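Local coordinates for protein putative methyltransferase (Emericella variicolor, PDB 7DMB) that binds S-adenosyl-L-homocysteine and is probably a trans-acting methyltransferase that takes part in calbistrin biosynthesis, at residues Q30-Q35 and T43-L48; S184-L189 and F307-E312; E293-V298 and R351-A356; H362-D367 and Y374-L379. One frame throughout, in Å; residues are numbered along the deposited sequence.

Interaction 1: residues Q30-Q35 and T43-L48; sequences QTVDLQ and TPVSQL
V32 and T43 face each other as the antiparallel hydrogen-bonded pair of a short beta hairpin, in which strand 31-32 runs against strand 43-44. The backbone bonds define it. V32 N donates to T43 O at 2.7 Å, and T43 N returns a bond to V32 O of 2.8 Å. T31 and P44 form the neighbouring non-hydrogen-bonded pair, a position that asks no N-H of the proline. Beyond it V45 N reaches Q30 O at 2.7 Å; this bond is almost straight at the hydrogen (175°).

A water bond and a CH contact supplement these links. Water 1 donates to Q30 O and accepts from S46 N, bridging the two segments where they part. T31 CA lies 3.1 Å from T43 O in a CA-H...O contact.

Apolar packing comes from the turn after P44, where Q47 N bonds to P44 O and L48 N to V45 O, bringing L48 back over V32. L48 CD1 settles obliquely against V32 CB at 3.6 Å. V32 and V45 also touch A363 of strand 358-366, while L48 packs on L189. V45 places CG1 between its backbone N and carbonyl carbon (chi1 69°), which lays this methyl beside the Q30 backbone, 3.4 Å from Q30 O and 3.6 Å from Q30 CA.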
loop_
_atom_site.group_PDB
_atom_site.type_symbol
_atom_site.label_atom_id
_atom_site.label_comp_id
_atom_site.label_asym_id
_atom_site.label_seq_id
_atom_site.Cartn_x
_atom_site.Cartn_y
_atom_site.Cartn_z
ATOM N N GLN A 30 -20.655 2.304 5.971
ATOM C CA GLN A 30 -20.373 1.871 7.329
ATOM C C GLN A 30 -20.845 0.448 7.627
ATOM O O GLN A 30 -20.738 0.013 8.775
ATOM C CB GLN A 30 -20.998 2.852 8.321
ATOM C CG GLN A 30 -20.329 4.216 8.329
ATOM C CD GLN A 30 -18.848 4.124 8.648
ATOM O OE1 GLN A 30 -17.998 4.334 7.780
ATOM N NE2 GLN A 30 -18.533 3.781 9.894
ATOM N N THR A 31 -21.367 -0.288 6.639
ATOM C CA THR A 31 -21.825 -1.654 6.878
ATOM C C THR A 31 -21.435 -2.576 5.726
ATOM O O THR A 31 -21.293 -2.145 4.577
ATOM C CB THR A 31 -23.351 -1.752 7.066
ATOM O OG1 THR A 31 -23.994 -1.647 5.787
ATOM C CG2 THR A 31 -23.880 -0.674 8.009
ATOM N N VAL A 32 -21.293 -3.862 6.044
ATOM C CA VAL A 32 -20.977 -4.902 5.066
ATOM C C VAL A 32 -22.159 -5.856 4.991
ATOM O O VAL A 32 -22.586 -6.396 6.018
ATOM C CB VAL A 32 -19.700 -5.668 5.450
ATOM C CG1 VAL A 32 -19.550 -6.926 4.593
ATOM C CG2 VAL A 32 -18.468 -4.780 5.356
ATOM N N ASP A 33 -22.680 -6.074 3.778
ATOM C CA ASP A 33 -23.765 -7.037 3.540
ATOM C C ASP A 33 -23.394 -7.915 2.343
ATOM O O ASP A 33 -23.656 -7.560 1.187
ATOM C CB ASP A 33 -25.099 -6.328 3.323
ATOM C CG ASP A 33 -26.284 -7.272 3.471
ATOM O OD1 ASP A 33 -26.053 -8.480 3.658
ATOM O OD2 ASP A 33 -27.440 -6.814 3.404
ATOM N N LEU A 34 -22.784 -9.068 2.627
ATOM C CA LEU A 34 -22.214 -9.892 1.564
ATOM C C LEU A 34 -23.276 -10.447 0.619
ATOM O O LEU A 34 -23.012 -10.594 -0.580
ATOM C CB LEU A 34 -21.395 -11.027 2.172
ATOM C CG LEU A 34 -20.207 -10.565 3.017
ATOM C CD1 LEU A 34 -19.566 -11.747 3.696
ATOM C CD2 LEU A 34 -19.185 -9.833 2.141
ATOM N N GLN A 35 -24.469 -10.762 1.130
ATOM C CA GLN A 35 -25.588 -11.239 0.305
ATOM C C GLN A 35 -25.219 -12.482 -0.517
ATOM O O GLN A 35 -25.586 -12.608 -1.686
ATOM C CB GLN A 35 -26.112 -10.114 -0.598
ATOM C CG GLN A 35 -26.824 -8.985 0.161
ATOM C CD GLN A 35 -27.088 -7.769 -0.707
ATOM O OE1 GLN A 35 -27.139 -7.866 -1.932
ATOM N NE2 GLN A 35 -27.256 -6.609 -0.072
ATOM N N THR A 43 -23.446 -5.988 8.625
ATOM C CA THR A 43 -22.587 -5.917 9.786
ATOM C C THR A 43 -21.860 -4.578 9.771
ATOM O O THR A 43 -21.401 -4.148 8.706
ATOM C CB THR A 43 -21.577 -7.088 9.785
ATOM O OG1 THR A 43 -22.292 -8.333 9.710
ATOM C CG2 THR A 43 -20.715 -7.083 11.046
ATOM N N PRO A 44 -21.771 -3.873 10.898
ATOM C CA PRO A 44 -21.015 -2.608 10.916
ATOM C C PRO A 44 -19.569 -2.824 10.493
ATOM O O PRO A 44 -18.895 -3.747 10.956
ATOM C CB PRO A 44 -21.109 -2.154 12.376
ATOM C CG PRO A 44 -22.277 -2.900 12.947
ATOM C CD PRO A 44 -22.336 -4.212 12.216
ATOM N N VAL A 45 -19.092 -1.961 9.597
ATOM C CA VAL A 45 -17.736 -2.128 9.087
ATOM C C VAL A 45 -16.719 -2.074 10.218
ATOM O O VAL A 45 -15.666 -2.729 10.151
ATOM C CB VAL A 45 -17.451 -1.078 7.991
ATOM C CG1 VAL A 45 -17.354 0.352 8.583
ATOM C CG2 VAL A 45 -16.205 -1.466 7.192
ATOM N N SER A 46 -17.037 -1.345 11.297
ATOM C CA SER A 46 -16.107 -1.190 12.412
ATOM C C SER A 46 -15.761 -2.518 13.074
ATOM O O SER A 46 -14.718 -2.619 13.735
ATOM C CB SER A 46 -16.691 -0.223 13.445
ATOM O OG SER A 46 -17.905 -0.728 13.993
ATOM N N GLN A 47 -16.601 -3.535 12.916
ATOM C CA GLN A 47 -16.273 -4.858 13.421
ATOM C C GLN A 47 -15.427 -5.670 12.448
ATOM O O GLN A 47 -14.919 -6.729 12.832
ATOM C CB GLN A 47 -17.554 -5.638 13.752
ATOM C CG GLN A 47 -17.923 -5.611 15.227
ATOM C CD GLN A 47 -18.490 -4.272 15.638
ATOM O OE1 GLN A 47 -17.951 -3.592 16.522
ATOM N NE2 GLN A 47 -19.581 -3.871 14.984
ATOM N N LEU A 48 -15.255 -5.203 11.214
ATOM C CA LEU A 48 -14.654 -6.010 10.160
ATOM C C LEU A 48 -13.368 -5.429 9.591
ATOM O O LEU A 48 -12.457 -6.192 9.261
ATOM C CB LEU A 48 -15.671 -6.210 9.031
ATOM C CG LEU A 48 -16.975 -6.860 9.494
ATOM C CD1 LEU A 48 -18.008 -6.815 8.383
ATOM C CD2 LEU A 48 -16.711 -8.300 9.947
HETATM O O HOH W 1 -19.300 0.604 11.634
#

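Interaction 2: residues S184-L189 and F307-E312; sequences SEVRPL and FLFNQE
The F309 ring, borne on strand 306-313 of the Rossmann-like methyltransferase sheet, is met obliquely by two aliphatic side chains. V186 CG1 lies 3.8 Å from F309 CZ at the far end of the ring, and L189 CD2 comes within 3.9 Å of F309 CD1 nearer its root. F309 CG is anti to the backbone N (chi1 170°), carrying the ring out from the strand toward this pair; L49 touches both L189 and F309. The second flat group, the Q311 amide, lies by S184, with Q311 NE2 at 3.6 Å from S184 CB. That is packing, since Q311 NE2 donates to N377 OD1, Q311 OE1 accepts from S282 OG, and S184 OG is bonded to N377 ND2. The extended Q311 chain crosses V186 at about a right angle, and the Q311 side chain lies about 7 Å from the bound S-adenosyl-L-homocysteine.

The third is the R187 guanidinium, whose edge takes the E185 carboxylate side-on in a salt bridge. R187 NH2 reaches E185 OE1 at 2.8 Å and R187 NE reaches E185 OE2 at 2.7 Å, while R187 NH1 pairs with E218. The same carboxylate caps the start of helix 187-196: R187 N donates to the anti lone pair of E185 OE2 at 3.3 Å.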
loop_
_atom_site.group_PDB
_atom_site.type_symbol
_atom_site.label_atom_id
_atom_site.label_comp_id
_atom_site.label_asym_id
_atom_site.label_seq_id
_atom_site.Cartn_x
_atom_site.Cartn_y
_atom_site.Cartn_z
ATOM N N SER A 184 -3.861 -2.136 9.925
ATOM C CA SER A 184 -5.239 -2.465 9.579
ATOM C C SER A 184 -5.588 -3.851 10.090
ATOM O O SER A 184 -4.813 -4.804 9.907
ATOM C CB SER A 184 -5.466 -2.433 8.062
ATOM O OG SER A 184 -5.114 -1.191 7.474
ATOM N N GLU A 185 -6.742 -3.964 10.727
ATOM C CA GLU A 185 -7.308 -5.257 11.100
ATOM C C GLU A 185 -8.333 -5.648 10.035
ATOM O O GLU A 185 -9.425 -5.066 9.976
ATOM C CB GLU A 185 -7.942 -5.193 12.487
ATOM C CG GLU A 185 -8.355 -6.553 13.033
ATOM C CD GLU A 185 -7.232 -7.565 12.948
ATOM O OE1 GLU A 185 -6.346 -7.521 13.816
ATOM O OE2 GLU A 185 -7.227 -8.397 12.010
ATOM N N VAL A 186 -7.973 -6.600 9.169
ATOM C CA VAL A 186 -8.851 -7.035 8.084
ATOM C C VAL A 186 -9.288 -8.487 8.222
ATOM O O VAL A 186 -10.078 -8.960 7.401
ATOM C CB VAL A 186 -8.225 -6.807 6.684
ATOM C CG1 VAL A 186 -7.631 -5.420 6.543
ATOM C CG2 VAL A 186 -7.179 -7.868 6.360
ATOM N N ARG A 187 -8.807 -9.209 9.230
ATOM C CA ARG A 187 -9.104 -10.635 9.380
ATOM C C ARG A 187 -10.572 -10.931 9.708
ATOM O O ARG A 187 -11.093 -11.969 9.271
ATOM C CB ARG A 187 -8.189 -11.251 10.450
ATOM C CG ARG A 187 -6.707 -11.177 10.092
ATOM C CD ARG A 187 -5.806 -11.638 11.229
ATOM N NE ARG A 187 -5.797 -10.682 12.331
ATOM C CZ ARG A 187 -5.265 -10.925 13.522
ATOM N NH1 ARG A 187 -4.695 -12.101 13.759
ATOM N NH2 ARG A 187 -5.313 -9.999 14.476
ATOM N N PRO A 188 -11.270 -10.094 10.495
ATOM C CA PRO A 188 -12.712 -10.345 10.673
ATOM C C PRO A 188 -13.497 -10.270 9.374
ATOM O O PRO A 188 -14.427 -11.065 9.192
ATOM C CB PRO A 188 -13.146 -9.260 11.668
ATOM C CG PRO A 188 -11.899 -8.914 12.409
ATOM C CD PRO A 188 -10.783 -9.058 11.424
ATOM N N LEU A 189 -13.159 -9.348 8.463
ATOM C CA LEU A 189 -13.839 -9.329 7.167
ATOM C C LEU A 189 -13.559 -10.605 6.385
ATOM O O LEU A 189 -14.474 -11.217 5.816
ATOM C CB LEU A 189 -13.410 -8.126 6.334
ATOM C CG LEU A 189 -14.020 -8.178 4.925
ATOM C CD1 LEU A 189 -15.533 -8.098 5.028
ATOM C CD2 LEU A 189 -13.492 -7.084 3.982
ATOM N N PHE A 307 -16.726 -9.570 -4.934
ATOM C CA PHE A 307 -16.267 -8.372 -4.242
ATOM C C PHE A 307 -14.808 -8.100 -4.560
ATOM O O PHE A 307 -13.991 -9.027 -4.659
ATOM C CB PHE A 307 -16.400 -8.497 -2.705
ATOM C CG PHE A 307 -17.783 -8.217 -2.175
ATOM C CD1 PHE A 307 -18.161 -6.931 -1.806
ATOM C CD2 PHE A 307 -18.705 -9.247 -2.030
ATOM C CE1 PHE A 307 -19.423 -6.683 -1.307
ATOM C CE2 PHE A 307 -19.971 -8.996 -1.543
ATOM C CZ PHE A 307 -20.330 -7.728 -1.173
ATOM N N LEU A 308 -14.487 -6.817 -4.700
ATOM C CA LEU A 308 -13.113 -6.339 -4.646
ATOM C C LEU A 308 -12.845 -5.802 -3.244
ATOM O O LEU A 308 -13.585 -4.942 -2.754
ATOM C CB LEU A 308 -12.872 -5.245 -5.688
ATOM C CG LEU A 308 -11.602 -4.415 -5.459
ATOM C CD1 LEU A 308 -10.340 -5.277 -5.570
ATOM C CD2 LEU A 308 -11.576 -3.263 -6.433
ATOM N N PHE A 309 -11.812 -6.321 -2.591
ATOM C CA PHE A 309 -11.303 -5.709 -1.373
ATOM C C PHE A 309 -9.991 -5.029 -1.724
ATOM O O PHE A 309 -9.022 -5.694 -2.117
ATOM C CB PHE A 309 -11.121 -6.711 -0.234
ATOM C CG PHE A 309 -10.375 -6.142 0.932
ATOM C CD1 PHE A 309 -10.957 -5.185 1.742
ATOM C CD2 PHE A 309 -9.069 -6.510 1.181
ATOM C CE1 PHE A 309 -10.257 -4.628 2.795
ATOM C CE2 PHE A 309 -8.380 -5.970 2.235
ATOM C CZ PHE A 309 -8.972 -5.016 3.035
ATOM N N ASN A 310 -9.973 -3.708 -1.597
ATOM C CA ASN A 310 -8.902 -2.864 -2.124
ATOM C C ASN A 310 -8.323 -2.028 -0.983
ATOM O O ASN A 310 -8.997 -1.145 -0.439
ATOM C CB ASN A 310 -9.440 -1.988 -3.258
ATOM C CG ASN A 310 -8.350 -1.220 -3.998
ATOM O OD1 ASN A 310 -7.204 -1.656 -4.099
ATOM N ND2 ASN A 310 -8.722 -0.069 -4.533
ATOM N N GLN A 311 -7.090 -2.325 -0.600
ATOM C CA GLN A 311 -6.384 -1.574 0.432
ATOM C C GLN A 311 -5.469 -0.575 -0.265
ATOM O O GLN A 311 -4.580 -0.980 -1.026
ATOM C CB GLN A 311 -5.584 -2.527 1.320
ATOM C CG GLN A 311 -5.029 -1.939 2.620
ATOM C CD GLN A 311 -4.323 -2.994 3.453
ATOM O OE1 GLN A 311 -3.312 -3.570 3.029
ATOM N NE2 GLN A 311 -4.864 -3.272 4.638
ATOM N N GLU A 312 -5.674 0.721 -0.011
ATOM C CA GLU A 312 -5.004 1.731 -0.829
ATOM C C GLU A 312 -4.625 2.974 -0.030
ATOM O O GLU A 312 -5.463 3.590 0.630
ATOM C CB GLU A 312 -5.887 2.127 -2.018
ATOM C CG GLU A 312 -5.686 1.263 -3.269
ATOM C CD GLU A 312 -4.362 1.559 -3.970
ATOM O OE1 GLU A 312 -3.776 2.652 -3.717
ATOM O OE2 GLU A 312 -3.919 0.723 -4.791
#

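Interaction 3: residues E293-V298 and R351-A356; sequences ETLKNV and RRLKQA
L295 and K296 meet A356 where helix 293-298 approaches helix 351-355 at a signed crossing angle of -58°, the short axes passing 9.0 Å apart at their closest. The backbones come nearer at the C-terminal end of the second segment, where K296 CA and A356 CA are 4.9 Å apart. A356 N bonds to L353 O there, and the small side chain is directed at the other helix.

A356 CB is pressed to 3.4 Å from L295 CB, closer than two such carbons normally sit. L295 divides its branches: CD1 rests 3.9 Å from R352 O, and CD2 meets L353 CD2 at 3.8 Å, the two leucines crossing at about a right angle. K296 lies on the exposed side, its extended chain running past A356 to bring CE within 3.7 Å of Q355 O. The end of R352 leads away from segment 293-298, to salt bridges with E348 of its own helix and with D336.

L295 and L353 also pack on L308 and F358, so both helices cover one face of the central sheet. Nearby, N297 ND2 bonds to the O of I262, a residue that binds S-adenosyl-L-homocysteine. Such helices layered on a seven-stranded sheet are typical of the Rossmann-like fold of class I methyltransferases.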
loop_
_atom_site.group_PDB
_atom_site.type_symbol
_atom_site.label_atom_id
_atom_site.label_comp_id
_atom_site.label_asym_id
_atom_site.label_seq_id
_atom_site.Cartn_x
_atom_site.Cartn_y
_atom_site.Cartn_z
ATOM N N GLU A 293 -9.988 1.251 -16.370
ATOM C CA GLU A 293 -9.687 0.032 -17.115
ATOM C C GLU A 293 -9.201 -1.067 -16.182
ATOM O O GLU A 293 -9.560 -2.243 -16.343
ATOM C CB GLU A 293 -8.647 0.325 -18.194
ATOM C CG GLU A 293 -9.243 0.660 -19.557
ATOM C CD GLU A 293 -8.170 0.985 -20.580
ATOM O OE1 GLU A 293 -7.109 0.325 -20.542
ATOM O OE2 GLU A 293 -8.381 1.892 -21.420
ATOM N N THR A 294 -8.406 -0.689 -15.181
ATOM C CA THR A 294 -7.958 -1.627 -14.159
ATOM C C THR A 294 -9.130 -2.211 -13.389
ATOM O O THR A 294 -9.198 -3.427 -13.159
ATOM C CB THR A 294 -7.010 -0.926 -13.199
ATOM O OG1 THR A 294 -5.744 -0.781 -13.840
ATOM C CG2 THR A 294 -6.873 -1.724 -11.885
ATOM N N LEU A 295 -10.056 -1.355 -12.958
ATOM C CA LEU A 295 -11.197 -1.870 -12.216
ATOM C C LEU A 295 -12.122 -2.718 -13.105
ATOM O O LEU A 295 -12.675 -3.719 -12.634
ATOM C CB LEU A 295 -11.927 -0.701 -11.538
ATOM C CG LEU A 295 -11.144 -0.028 -10.390
ATOM C CD1 LEU A 295 -11.636 1.371 -10.049
ATOM C CD2 LEU A 295 -11.151 -0.880 -9.127
ATOM N N LYS A 296 -12.268 -2.377 -14.395
ATOM C CA LYS A 296 -13.032 -3.238 -15.301
ATOM C C LYS A 296 -12.374 -4.603 -15.464
ATOM O O LYS A 296 -13.068 -5.616 -15.655
ATOM C CB LYS A 296 -13.191 -2.586 -16.679
ATOM C CG LYS A 296 -14.067 -1.323 -16.716
ATOM C CD LYS A 296 -14.099 -0.688 -18.125
ATOM C CE LYS A 296 -15.074 0.487 -18.184
ATOM N NZ LYS A 296 -15.326 0.960 -19.570
ATOM N N ASN A 297 -11.044 -4.657 -15.401
ATOM C CA ASN A 297 -10.371 -5.949 -15.479
ATOM C C ASN A 297 -10.553 -6.740 -14.191
ATOM O O ASN A 297 -10.688 -7.970 -14.239
ATOM C CB ASN A 297 -8.892 -5.760 -15.811
ATOM C CG ASN A 297 -8.670 -5.315 -17.253
ATOM O OD1 ASN A 297 -9.491 -5.591 -18.140
ATOM N ND2 ASN A 297 -7.568 -4.608 -17.491
ATOM N N VAL A 298 -10.606 -6.059 -13.038
ATOM C CA VAL A 298 -10.951 -6.756 -11.799
ATOM C C VAL A 298 -12.371 -7.314 -11.877
ATOM O O VAL A 298 -12.635 -8.437 -11.437
ATOM C CB VAL A 298 -10.774 -5.826 -10.585
ATOM C CG1 VAL A 298 -11.333 -6.488 -9.333
ATOM C CG2 VAL A 298 -9.309 -5.480 -10.379
ATOM N N ARG A 351 -16.059 7.015 -7.085
ATOM C CA ARG A 351 -16.324 7.527 -8.430
ATOM C C ARG A 351 -15.896 6.536 -9.503
ATOM O O ARG A 351 -16.649 6.235 -10.436
ATOM C CB ARG A 351 -15.580 8.852 -8.642
ATOM C CG ARG A 351 -16.205 10.082 -7.999
ATOM C CD ARG A 351 -15.622 11.326 -8.638
ATOM N NE ARG A 351 -15.860 11.338 -10.085
ATOM C CZ ARG A 351 -15.203 12.094 -10.964
ATOM N NH1 ARG A 351 -14.240 12.914 -10.556
ATOM N NH2 ARG A 351 -15.515 12.034 -12.257
ATOM N N ARG A 352 -14.672 6.032 -9.399
ATOM C CA ARG A 352 -14.157 5.243 -10.502
ATOM C C ARG A 352 -14.674 3.815 -10.465
ATOM O O ARG A 352 -14.783 3.179 -11.519
ATOM C CB ARG A 352 -12.638 5.295 -10.495
ATOM C CG ARG A 352 -12.149 6.619 -11.040
ATOM C CD ARG A 352 -10.698 6.766 -10.846
ATOM N NE ARG A 352 -10.288 8.160 -10.768
ATOM C CZ ARG A 352 -9.395 8.693 -11.580
ATOM N NH1 ARG A 352 -8.857 7.948 -12.541
ATOM N NH2 ARG A 352 -9.039 9.956 -11.435
ATOM N N LEU A 353 -15.014 3.315 -9.274
ATOM C CA LEU A 353 -15.684 2.027 -9.177
ATOM C C LEU A 353 -17.010 2.056 -9.930
ATOM O O LEU A 353 -17.330 1.120 -10.672
ATOM C CB LEU A 353 -15.881 1.658 -7.702
ATOM C CG LEU A 353 -14.657 1.086 -6.969
ATOM C CD1 LEU A 353 -14.787 1.276 -5.487
ATOM C CD2 LEU A 353 -14.417 -0.402 -7.300
ATOM N N LYS A 354 -17.773 3.146 -9.793
ATOM C CA LYS A 354 -19.049 3.255 -10.500
ATOM C C LYS A 354 -18.851 3.258 -12.016
ATOM O O LYS A 354 -19.639 2.653 -12.754
ATOM C CB LYS A 354 -19.793 4.514 -10.050
ATOM C CG LYS A 354 -20.342 4.413 -8.638
ATOM C CD LYS A 354 -20.883 5.752 -8.112
ATOM C CE LYS A 354 -21.883 5.512 -6.974
ATOM N NZ LYS A 354 -22.033 6.702 -6.067
ATOM N N GLN A 355 -17.791 3.916 -12.494
ATOM C CA GLN A 355 -17.469 3.920 -13.917
ATOM C C GLN A 355 -17.039 2.556 -14.427
ATOM O O GLN A 355 -17.028 2.346 -15.642
ATOM C CB GLN A 355 -16.348 4.925 -14.217
ATOM C CG GLN A 355 -16.787 6.377 -14.209
ATOM C CD GLN A 355 -15.719 7.316 -13.680
ATOM O OE1 GLN A 355 -14.598 7.341 -14.176
ATOM N NE2 GLN A 355 -16.069 8.095 -12.661
ATOM N N ALA A 356 -16.667 1.632 -13.543
ATOM C CA ALA A 356 -16.134 0.339 -13.958
ATOM C C ALA A 356 -17.113 -0.812 -13.778
ATOM O O ALA A 356 -16.726 -1.968 -13.965
ATOM C CB ALA A 356 -14.849 0.029 -13.184
#

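Interaction 4: residues H362-D367 and Y374-L379; sequences HAVGLD and YNANML
D367 is bonded tightly to Y374 and N375, its carboxylate clasping the start of the returning strand: Y374 N meets D367 OD1 at 2.8 Å on its syn lone pair, and N375 N comes to D367 OD2 at 2.9 Å from above the carboxylate plane. D367 CG sits between the backbone N and the carbonyl carbon (chi1 71°), which turns both oxygens toward these amides. Water 2 donates to D367 OD2 and accepts from N375 ND2.

G365 O is gripped twice, by N377 N at 2.9 Å and by N377 ND2 at 3.1 Å, from opposite faces of its carbonyl plane. The other end of the N377 amide, OD1, is held by Q311. G365 and N377 belong to the beta hairpin of strands 358-366 and 375-382, the antiparallel 7-6 pair in the 3-2-1-4-5-7-6 sheet of the class I methyltransferase fold; D367 and Y374 lie at its connecting end. A classic beta bulge interrupts it, H362 and A363 both donating to L379 O.

Looser packing marks the face bearing V364, L366, A376 and M378. V364 and M378 lie side by side, with CG1 of the former 3.9 Å from CG of the latter. L366 CD2 bends back to A376 CB at 3.8 Å, though L366 remains partly open to solvent.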
loop_
_atom_site.group_PDB
_atom_site.type_symbol
_atom_site.label_atom_id
_atom_site.label_comp_id
_atom_site.label_asym_id
_atom_site.label_seq_id
_atom_site.Cartn_x
_atom_site.Cartn_y
_atom_site.Cartn_z
ATOM N N HIS A 362 -18.731 -0.133 -1.111
ATOM C CA HIS A 362 -19.673 -0.833 -0.247
ATOM C C HIS A 362 -19.419 -0.483 1.213
ATOM O O HIS A 362 -20.316 -0.011 1.911
ATOM C CB HIS A 362 -19.559 -2.349 -0.493
ATOM C CG HIS A 362 -20.569 -3.174 0.233
ATOM N ND1 HIS A 362 -21.834 -3.408 -0.265
ATOM C CD2 HIS A 362 -20.487 -3.863 1.394
ATOM C CE1 HIS A 362 -22.494 -4.194 0.571
ATOM N NE2 HIS A 362 -21.701 -4.478 1.588
ATOM N N ALA A 363 -18.190 -0.691 1.682
ATOM C CA ALA A 363 -17.783 -0.351 3.037
ATOM C C ALA A 363 -16.355 0.179 3.001
ATOM O O ALA A 363 -15.574 -0.168 2.108
ATOM C CB ALA A 363 -17.875 -1.560 3.975
ATOM N N VAL A 364 -16.024 1.059 3.947
ATOM C CA VAL A 364 -14.665 1.588 4.070
ATOM C C VAL A 364 -14.309 1.686 5.544
ATOM O O VAL A 364 -15.095 2.194 6.351
ATOM C CB VAL A 364 -14.467 2.964 3.402
ATOM C CG1 VAL A 364 -12.986 3.291 3.363
ATOM C CG2 VAL A 364 -14.999 2.975 2.018
ATOM N N GLY A 365 -13.123 1.199 5.889
ATOM C CA GLY A 365 -12.544 1.427 7.197
ATOM C C GLY A 365 -11.112 1.915 7.079
ATOM O O GLY A 365 -10.308 1.341 6.335
ATOM N N LEU A 366 -10.773 2.967 7.805
ATOM C CA LEU A 366 -9.429 3.507 7.740
ATOM C C LEU A 366 -8.546 2.822 8.780
ATOM O O LEU A 366 -9.023 2.290 9.781
ATOM C CB LEU A 366 -9.445 5.025 7.954
ATOM C CG LEU A 366 -10.378 5.841 7.050
ATOM C CD1 LEU A 366 -10.272 7.330 7.362
ATOM C CD2 LEU A 366 -10.127 5.586 5.557
ATOM N N ASP A 367 -7.247 2.822 8.521
ATOM C CA ASP A 367 -6.300 2.200 9.434
ATOM C C ASP A 367 -5.918 3.107 10.610
ATOM O O ASP A 367 -4.997 2.775 11.367
ATOM C CB ASP A 367 -5.058 1.753 8.656
ATOM C CG ASP A 367 -4.183 2.914 8.183
ATOM O OD1 ASP A 367 -4.508 4.116 8.414
ATOM O OD2 ASP A 367 -3.139 2.596 7.562
ATOM N N TYR A 374 -3.092 6.059 6.932
ATOM C CA TYR A 374 -2.321 5.722 5.740
ATOM C C TYR A 374 -3.160 4.990 4.699
ATOM O O TYR A 374 -3.357 5.520 3.597
ATOM C CB TYR A 374 -1.059 4.925 6.131
ATOM C CG TYR A 374 0.126 5.857 6.368
ATOM C CD1 TYR A 374 0.997 6.189 5.328
ATOM C CD2 TYR A 374 0.345 6.444 7.619
ATOM C CE1 TYR A 374 2.077 7.052 5.533
ATOM C CE2 TYR A 374 1.417 7.325 7.828
ATOM C CZ TYR A 374 2.279 7.621 6.781
ATOM O OH TYR A 374 3.344 8.477 6.970
ATOM N N ASN A 375 -3.716 3.823 5.040
ATOM C CA ASN A 375 -4.502 2.997 4.129
ATOM C C ASN A 375 -6.007 3.184 4.345
ATOM O O ASN A 375 -6.491 3.178 5.483
ATOM C CB ASN A 375 -4.170 1.520 4.336
ATOM C CG ASN A 375 -3.007 1.047 3.508
ATOM O OD1 ASN A 375 -2.853 1.428 2.360
ATOM N ND2 ASN A 375 -2.197 0.167 4.079
ATOM N N ALA A 376 -6.752 3.291 3.244
ATOM C CA ALA A 376 -8.192 3.036 3.256
ATOM C C ALA A 376 -8.464 1.583 2.839
ATOM O O ALA A 376 -8.003 1.138 1.783
ATOM C CB ALA A 376 -8.932 4.004 2.328
ATOM N N ASN A 377 -9.204 0.850 3.677
ATOM C CA ASN A 377 -9.603 -0.538 3.402
ATOM C C ASN A 377 -11.002 -0.502 2.800
ATOM O O ASN A 377 -11.984 -0.294 3.520
ATOM C CB ASN A 377 -9.587 -1.397 4.670
ATOM C CG ASN A 377 -8.192 -1.509 5.298
ATOM O OD1 ASN A 377 -7.333 -2.267 4.824
ATOM N ND2 ASN A 377 -7.960 -0.736 6.363
ATOM N N MET A 378 -11.092 -0.711 1.484
ATOM C CA MET A 378 -12.327 -0.505 0.729
ATOM C C MET A 378 -12.880 -1.831 0.217
ATOM O O MET A 378 -12.145 -2.638 -0.368
ATOM C CB MET A 378 -12.088 0.438 -0.450
ATOM C CG MET A 378 -11.691 1.844 -0.048
ATOM S SD MET A 378 -11.072 2.821 -1.427
ATOM C CE MET A 378 -9.372 2.274 -1.504
ATOM N N LEU A 379 -14.176 -2.042 0.411
ATOM C CA LEU A 379 -14.877 -3.189 -0.157
ATOM C C LEU A 379 -15.885 -2.680 -1.182
ATOM O O LEU A 379 -16.631 -1.734 -0.914
ATOM C CB LEU A 379 -15.563 -4.012 0.940
ATOM C CG LEU A 379 -16.122 -5.385 0.547
ATOM C CD1 LEU A 379 -15.041 -6.312 -0.022
ATOM C CD2 LEU A 379 -16.802 -6.048 1.746
HETATM O O HOH W 2 -2.872 -0.027 7.079
#

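How the interactions relate
Along the chain, interaction 1 closes before the others open; interactions 2 and 3 alternate their segments, and interaction 4 comes last. All four lie in or against the central sheet. Strand 306-313 of interaction 2 pairs with strand 375-382 of interaction 4, and the centres of these contacts lie about 7 Å apart. The hairpin of interaction 1, whose centre is about 12 Å from that of interaction 4, is tied to it where D33 N bonds to H362 NE2. On the other face, L308 of strand 306-313 reaches L295 and L353 of interaction 3, whose centre is about 18 Å from that of interaction 2. The N-terminal hairpin thus packs on one face of the final strands, and helices 291-301 and 346-355 on the other.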